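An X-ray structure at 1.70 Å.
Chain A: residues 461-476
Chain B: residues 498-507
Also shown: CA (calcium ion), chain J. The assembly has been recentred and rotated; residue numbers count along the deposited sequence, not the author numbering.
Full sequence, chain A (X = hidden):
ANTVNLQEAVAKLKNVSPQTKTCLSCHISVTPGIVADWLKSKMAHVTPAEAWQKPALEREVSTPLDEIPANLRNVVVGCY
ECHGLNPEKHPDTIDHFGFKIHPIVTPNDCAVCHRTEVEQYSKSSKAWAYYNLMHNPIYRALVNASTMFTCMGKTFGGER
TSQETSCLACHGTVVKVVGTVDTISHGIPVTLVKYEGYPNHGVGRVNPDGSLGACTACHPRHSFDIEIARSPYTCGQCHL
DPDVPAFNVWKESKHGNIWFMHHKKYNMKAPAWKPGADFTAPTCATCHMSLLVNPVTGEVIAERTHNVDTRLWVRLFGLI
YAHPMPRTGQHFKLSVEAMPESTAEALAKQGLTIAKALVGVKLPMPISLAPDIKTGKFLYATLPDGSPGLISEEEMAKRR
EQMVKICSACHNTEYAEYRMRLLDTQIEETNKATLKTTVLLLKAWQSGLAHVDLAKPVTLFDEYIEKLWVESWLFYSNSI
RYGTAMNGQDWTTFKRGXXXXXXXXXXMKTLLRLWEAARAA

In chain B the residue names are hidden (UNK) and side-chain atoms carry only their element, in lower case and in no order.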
# COMPACT_ATOMS: atom_id res chain seq x y z
N PHE A 461 -21.47 -18.63 7.61
CA PHE A 461 -20.64 -17.47 7.33
C PHE A 461 -21.41 -16.15 7.36
O PHE A 461 -20.87 -15.13 6.95
CB PHE A 461 -20.01 -17.57 5.93
CG PHE A 461 -19.29 -18.86 5.67
CD1 PHE A 461 -18.15 -19.20 6.39
CD2 PHE A 461 -19.72 -19.71 4.67
CE1 PHE A 461 -17.49 -20.39 6.14
CE2 PHE A 461 -19.07 -20.89 4.41
CZ PHE A 461 -17.95 -21.23 5.14
N ASP A 462 -22.65 -16.18 7.84
CA ASP A 462 -23.54 -15.05 7.63
C ASP A 462 -23.71 -14.11 8.82
O ASP A 462 -24.42 -13.11 8.72
CB ASP A 462 -24.91 -15.52 7.11
CG ASP A 462 -25.63 -16.43 8.09
OD1 ASP A 462 -25.05 -16.78 9.13
OD2 ASP A 462 -26.78 -16.84 7.78
N GLU A 463 -23.05 -14.41 9.93
CA GLU A 463 -23.14 -13.55 11.10
C GLU A 463 -21.77 -13.04 11.54
O GLU A 463 -20.75 -13.59 11.15
CB GLU A 463 -23.84 -14.27 12.26
CG GLU A 463 -25.27 -14.64 11.99
CD GLU A 463 -25.80 -15.62 13.03
OE1 GLU A 463 -26.32 -15.15 14.07
OE2 GLU A 463 -25.70 -16.84 12.81
N TYR A 464 -21.77 -11.99 12.35
CA TYR A 464 -20.54 -11.29 12.70
C TYR A 464 -19.48 -12.17 13.37
O TYR A 464 -18.33 -12.18 12.93
CB TYR A 464 -20.85 -10.06 13.57
CG TYR A 464 -19.62 -9.23 13.88
CD1 TYR A 464 -18.94 -8.56 12.87
CD2 TYR A 464 -19.14 -9.12 15.17
CE1 TYR A 464 -17.82 -7.81 13.14
CE2 TYR A 464 -18.01 -8.37 15.45
CZ TYR A 464 -17.35 -7.72 14.43
OH TYR A 464 -16.24 -6.95 14.68
N ILE A 465 -19.84 -12.91 14.40
CA ILE A 465 -18.85 -13.78 15.05
C ILE A 465 -18.33 -14.87 14.10
O ILE A 465 -17.18 -15.31 14.22
CB ILE A 465 -19.36 -14.40 16.38
CG1 ILE A 465 -18.18 -14.97 17.18
CG2 ILE A 465 -20.42 -15.46 16.12
CD1 ILE A 465 -18.47 -15.24 18.64
N GLU A 466 -19.16 -15.28 13.15
CA GLU A 466 -18.73 -16.27 12.16
C GLU A 466 -17.71 -15.65 11.21
O GLU A 466 -16.74 -16.29 10.79
CB GLU A 466 -19.95 -16.83 11.40
CG GLU A 466 -20.87 -17.66 12.31
CD GLU A 466 -22.29 -17.83 11.79
OE1 GLU A 466 -22.68 -17.14 10.82
OE2 GLU A 466 -23.03 -18.65 12.38
N LYS A 467 -17.89 -14.37 10.89
CA LYS A 467 -16.93 -13.69 10.02
C LYS A 467 -15.60 -13.45 10.75
O LYS A 467 -14.54 -13.43 10.12
CB LYS A 467 -17.53 -12.38 9.49
CG LYS A 467 -18.67 -12.63 8.46
CD LYS A 467 -19.42 -11.33 8.19
CE LYS A 467 -20.81 -11.57 7.61
NZ LYS A 467 -20.75 -12.27 6.30
N LEU A 468 -15.66 -13.28 12.06
CA LEU A 468 -14.43 -13.18 12.85
C LEU A 468 -13.66 -14.49 12.76
O LEU A 468 -12.44 -14.50 12.61
CB LEU A 468 -14.74 -12.84 14.31
CG LEU A 468 -15.33 -11.44 14.55
CD1 LEU A 468 -15.55 -11.22 16.04
CD2 LEU A 468 -14.40 -10.38 13.98
N TRP A 469 -14.38 -15.60 12.83
CA TRP A 469 -13.75 -16.90 12.68
C TRP A 469 -13.11 -17.04 11.29
O TRP A 469 -11.96 -17.45 11.17
CB TRP A 469 -14.76 -18.00 12.94
CG TRP A 469 -14.35 -19.37 12.45
CD1 TRP A 469 -13.36 -20.18 12.98
CD2 TRP A 469 -14.93 -20.09 11.37
NE1 TRP A 469 -13.30 -21.36 12.26
CE2 TRP A 469 -14.25 -21.33 11.27
CE3 TRP A 469 -15.97 -19.82 10.46
CZ2 TRP A 469 -14.58 -22.30 10.31
CZ3 TRP A 469 -16.29 -20.78 9.51
CH2 TRP A 469 -15.60 -22.00 9.45
N VAL A 470 -13.86 -16.67 10.25
CA VAL A 470 -13.33 -16.69 8.89
C VAL A 470 -12.00 -15.94 8.78
O VAL A 470 -11.02 -16.47 8.24
CB VAL A 470 -14.35 -16.15 7.84
CG1 VAL A 470 -13.68 -15.97 6.48
CG2 VAL A 470 -15.54 -17.09 7.72
N GLU A 471 -11.94 -14.73 9.33
CA GLU A 471 -10.74 -13.91 9.24
C GLU A 471 -9.53 -14.55 9.92
O GLU A 471 -8.40 -14.37 9.48
CB GLU A 471 -10.99 -12.51 9.80
CG GLU A 471 -12.08 -11.80 9.03
CD GLU A 471 -12.38 -10.41 9.52
OE1 GLU A 471 -11.64 -9.90 10.39
OE2 GLU A 471 -13.36 -9.82 9.02
N SER A 472 -9.79 -15.32 10.97
CA SER A 472 -8.70 -15.95 11.71
C SER A 472 -7.87 -16.83 10.78
O SER A 472 -6.63 -16.82 10.85
CB SER A 472 -9.23 -16.75 12.91
OG SER A 472 -9.87 -17.96 12.52
N TRP A 473 -8.53 -17.56 9.88
CA TRP A 473 -7.78 -18.31 8.87
C TRP A 473 -7.58 -17.57 7.55
O TRP A 473 -6.44 -17.45 7.09
CB TRP A 473 -8.35 -19.73 8.63
CG TRP A 473 -9.85 -19.85 8.55
CD1 TRP A 473 -10.72 -19.99 9.59
CD2 TRP A 473 -10.64 -19.90 7.35
NE1 TRP A 473 -12.01 -20.10 9.12
CE2 TRP A 473 -11.99 -20.05 7.75
CE3 TRP A 473 -10.35 -19.82 5.99
CZ2 TRP A 473 -13.04 -20.12 6.84
CZ3 TRP A 473 -11.40 -19.89 5.07
CH2 TRP A 473 -12.73 -20.04 5.50
N LEU A 474 -8.66 -17.06 6.96
CA LEU A 474 -8.59 -16.42 5.65
C LEU A 474 -7.68 -15.19 5.59
O LEU A 474 -7.07 -14.92 4.54
CB LEU A 474 -10.01 -16.03 5.17
CG LEU A 474 -10.14 -15.46 3.77
CD1 LEU A 474 -9.80 -16.52 2.73
CD2 LEU A 474 -11.56 -14.93 3.55
N PHE A 475 -7.62 -14.43 6.66
CA PHE A 475 -6.75 -13.25 6.67
C PHE A 475 -5.47 -13.49 7.46
O PHE A 475 -4.37 -13.38 6.93
CB PHE A 475 -7.45 -12.01 7.26
CG PHE A 475 -8.64 -11.51 6.47
CD1 PHE A 475 -8.99 -12.07 5.26
CD2 PHE A 475 -9.40 -10.45 6.97
CE1 PHE A 475 -10.08 -11.58 4.55
CE2 PHE A 475 -10.48 -9.97 6.27
CZ PHE A 475 -10.82 -10.54 5.06
N TYR A 476 -5.62 -13.80 8.74
CA TYR A 476 -4.48 -13.68 9.67
C TYR A 476 -3.52 -14.87 9.58
O TYR A 476 -2.31 -14.68 9.43
CB TYR A 476 -4.97 -13.43 11.10
CG TYR A 476 -5.95 -12.27 11.15
CD1 TYR A 476 -5.74 -11.13 10.39
CD2 TYR A 476 -7.09 -12.32 11.94
CE1 TYR A 476 -6.63 -10.07 10.41
CE2 TYR A 476 -8.00 -11.26 11.96
CZ TYR A 476 -7.76 -10.14 11.20
OH TYR A 476 -8.65 -9.09 11.24
N UNK B 498 -17.16 -5.66 -0.78
CA UNK B 498 -18.39 -6.39 -0.44
C UNK B 498 -18.30 -7.15 0.87
O UNK B 498 -19.26 -7.17 1.65
c UNK B 498 -21.35 -5.38 -3.56
c UNK B 498 -19.33 -6.29 -3.87
c UNK B 498 -20.96 -6.00 -2.36
n UNK B 498 -20.34 -5.58 -4.48
c UNK B 498 -22.56 -4.70 -3.69
c UNK B 498 -18.84 -7.32 -1.58
c UNK B 498 -23.03 -5.27 -1.40
c UNK B 498 -19.67 -6.59 -2.58
c UNK B 498 -23.39 -4.66 -2.60
c UNK B 498 -21.82 -5.94 -1.26
N UNK B 499 -17.17 -7.80 1.11
CA UNK B 499 -17.02 -8.57 2.33
C UNK B 499 -17.14 -7.65 3.54
O UNK B 499 -17.82 -7.97 4.52
c UNK B 499 -14.72 -9.24 4.67
c UNK B 499 -14.53 -9.73 5.93
c UNK B 499 -15.77 -11.70 5.34
c UNK B 499 -15.44 -9.94 3.72
c UNK B 499 -15.04 -10.96 6.26
c UNK B 499 -15.97 -11.18 4.07
o UNK B 499 -14.82 -11.43 7.53
c UNK B 499 -15.69 -9.35 2.35
N UNK B 500 -16.48 -6.50 3.47
CA UNK B 500 -16.50 -5.57 4.60
C UNK B 500 -17.89 -4.98 4.80
O UNK B 500 -18.34 -4.79 5.94
c UNK B 500 -14.03 -4.96 4.37
o UNK B 500 -14.13 -5.19 6.76
n UNK B 500 -12.51 -6.31 5.69
c UNK B 500 -13.55 -5.49 5.72
c UNK B 500 -15.47 -4.45 4.42
N UNK B 501 -18.57 -4.70 3.69
CA UNK B 501 -19.90 -4.11 3.77
C UNK B 501 -20.88 -5.09 4.42
O UNK B 501 -21.63 -4.72 5.32
c UNK B 501 -20.38 -3.69 2.38
c UNK B 501 -21.92 -2.45 0.83
c UNK B 501 -21.76 -3.05 2.23
c UNK B 501 -21.96 -1.98 3.28
N UNK B 502 -20.88 -6.34 3.97
CA UNK B 502 -21.77 -7.32 4.56
C UNK B 502 -21.37 -7.64 6.01
O UNK B 502 -22.23 -7.92 6.86
c UNK B 502 -22.56 -8.31 2.36
o UNK B 502 -20.55 -9.12 3.45
c UNK B 502 -21.86 -8.62 3.70
N UNK B 503 -20.08 -7.61 6.31
CA UNK B 503 -19.62 -7.74 7.69
C UNK B 503 -20.14 -6.59 8.56
O UNK B 503 -20.61 -6.79 9.69
c UNK B 503 -16.01 -7.96 9.11
c UNK B 503 -18.09 -7.79 7.75
n UNK B 503 -13.94 -7.65 10.44
c UNK B 503 -17.53 -7.93 9.15
c UNK B 503 -15.42 -7.73 10.49
N UNK B 504 -20.08 -5.38 8.02
CA UNK B 504 -20.54 -4.20 8.75
C UNK B 504 -22.03 -4.29 9.09
O UNK B 504 -22.44 -4.01 10.22
o UNK B 504 -20.12 -1.80 10.03
o UNK B 504 -20.45 -0.60 8.22
c UNK B 504 -20.28 -1.69 8.79
c UNK B 504 -20.26 -2.94 7.95
N UNK B 505 -22.85 -4.70 8.12
CA UNK B 505 -24.27 -4.93 8.35
C UNK B 505 -24.49 -5.88 9.51
O UNK B 505 -25.26 -5.61 10.43
c UNK B 505 -25.46 -4.87 4.63
c UNK B 505 -26.38 -5.95 7.42
c UNK B 505 -25.02 -4.37 6.01
c UNK B 505 -24.97 -5.47 7.09
N UNK B 506 -23.77 -7.01 9.49
CA UNK B 506 -23.90 -7.99 10.55
C UNK B 506 -23.31 -7.49 11.87
O UNK B 506 -23.80 -7.83 12.93
c UNK B 506 -25.44 -10.23 9.27
o UNK B 506 -25.77 -10.52 10.44
c UNK B 506 -23.25 -9.31 10.13
c UNK B 506 -23.97 -9.96 8.97
o UNK B 506 -26.26 -10.15 8.33
N UNK B 507 -22.26 -6.69 11.79
CA UNK B 507 -21.68 -6.11 13.00
C UNK B 507 -22.71 -5.23 13.70
O UNK B 507 -22.95 -5.36 14.91
n UNK B 507 -18.21 -3.98 15.29
c UNK B 507 -19.62 -4.90 13.88
c UNK B 507 -18.83 -4.94 15.94
c UNK B 507 -18.65 -3.97 13.99
n UNK B 507 -19.63 -5.56 15.10
c UNK B 507 -20.35 -5.42 12.68
CA CA J . -24.91 -18.28 10.99
O HOH W 1 -19.06 -10.76 4.94
O HOH W 2 -24.59 -10.90 12.94
O HOH W 3 -27.16 -18.23 10.23

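Position 498 carries one carbon followed by fused five- and six-membered rings holding eight carbons and one nitrogen. Only an indole fits, so this is tryptophan, W498(B). It lies out of reach of chain A, and its ring nitrogen is hydrogen-bonded elsewhere in the structure.

Position 499 has one carbon, then a six-carbon ring bearing a single oxygen, and that oxygen lies 2.6 Å from OE2 of E471(A): tyrosine. The CA-to-CB bond of Y499(B) points toward chain A, and its OH donates the hydrogen bond to OE2 of E471(A), which lies at the ring edge, near its plane. F475(A) turns its edge toward the face of Y499(B) in an offset edge-to-face pair, with planes at 69°. A phenol suits this place because its ring offers an apolar surface while its hydroxyl meets a carboxylate.

At 500 there are three carbons, the third carrying one oxygen and one nitrogen, which is a terminal amide; its nitrogen is 4.2 Å from CE2 of F475(A). Two elements at the fork exclude glutamate, so the residue is glutamine. The CA-to-CB bond of Q500(B) points away, but the chain bends back until its end comes nearer.

Position 501 shows four carbons forked at the second, the mark of leucine. L501(B) is buried but does not reach chain A.

Position 502 has one carbon carrying an oxygen and a carbon, and the oxygen meets K467(A) through water 1, hence threonine. Water 1 donates to OG1 of T502(B) at 2.7 Å and accepts from NZ of K467(A) at 2.6 Å. The hydroxyl of T502(B) gives the water an acceptor on this side of the contact.

Position 503 is four carbons in a row ending in nitrogen, which lies 2.7 Å from OE2 of E471(A): a lysine. The side chain of K503(B) is extended, every chi angle t, and this reach brings NZ to OE2 of E471(A) in a hydrogen bond within a salt bridge. Along the way, its CE passes 3.6 Å from CE1 of Y464(A).

Position 504, two carbons with two oxygens on the second, is aspartate; the CA-to-CB bond of D504(B) points away from the other stretch, and its side chain makes no contact there. Position 505 has four carbons forked at the first, one arm two carbons long: isoleucine. I505(B) is out of reach.

Position 506 has three carbons, the third carrying two oxygens and lying 3.1 Å from O of D462(A), so it is glutamate. Water 2 donates to OE1 of E506(B) at 2.8 Å and accepts from N of Y464(A) at 3.1 Å, so the carboxylate reaches the start of the chain A helix through solvent.

Position 507 has one carbon, then a five-membered ring of three carbons and two nitrogens, lying over one face of the Y464(A) ring: an imidazole, so histidine. H507(B) forms an offset stack with Y464(A), centroids 3.9 Å apart and planes at 15°; a flat ring suits this nearly parallel packing.

The two helices approach to 9.4 Å at 139°, burying 624 Å². K467(A) is the knob, seated among Y499(B), T502(B), K503(B) and E506(B), with its NZ tied to O of F461(A) at 2.9 Å. Aromatic pairs lie on both sides of it along the helix, while E471(A) gathers two donors at one carboxylate oxygen.

Chain B, residues 498-507: WYQLTKDIEH
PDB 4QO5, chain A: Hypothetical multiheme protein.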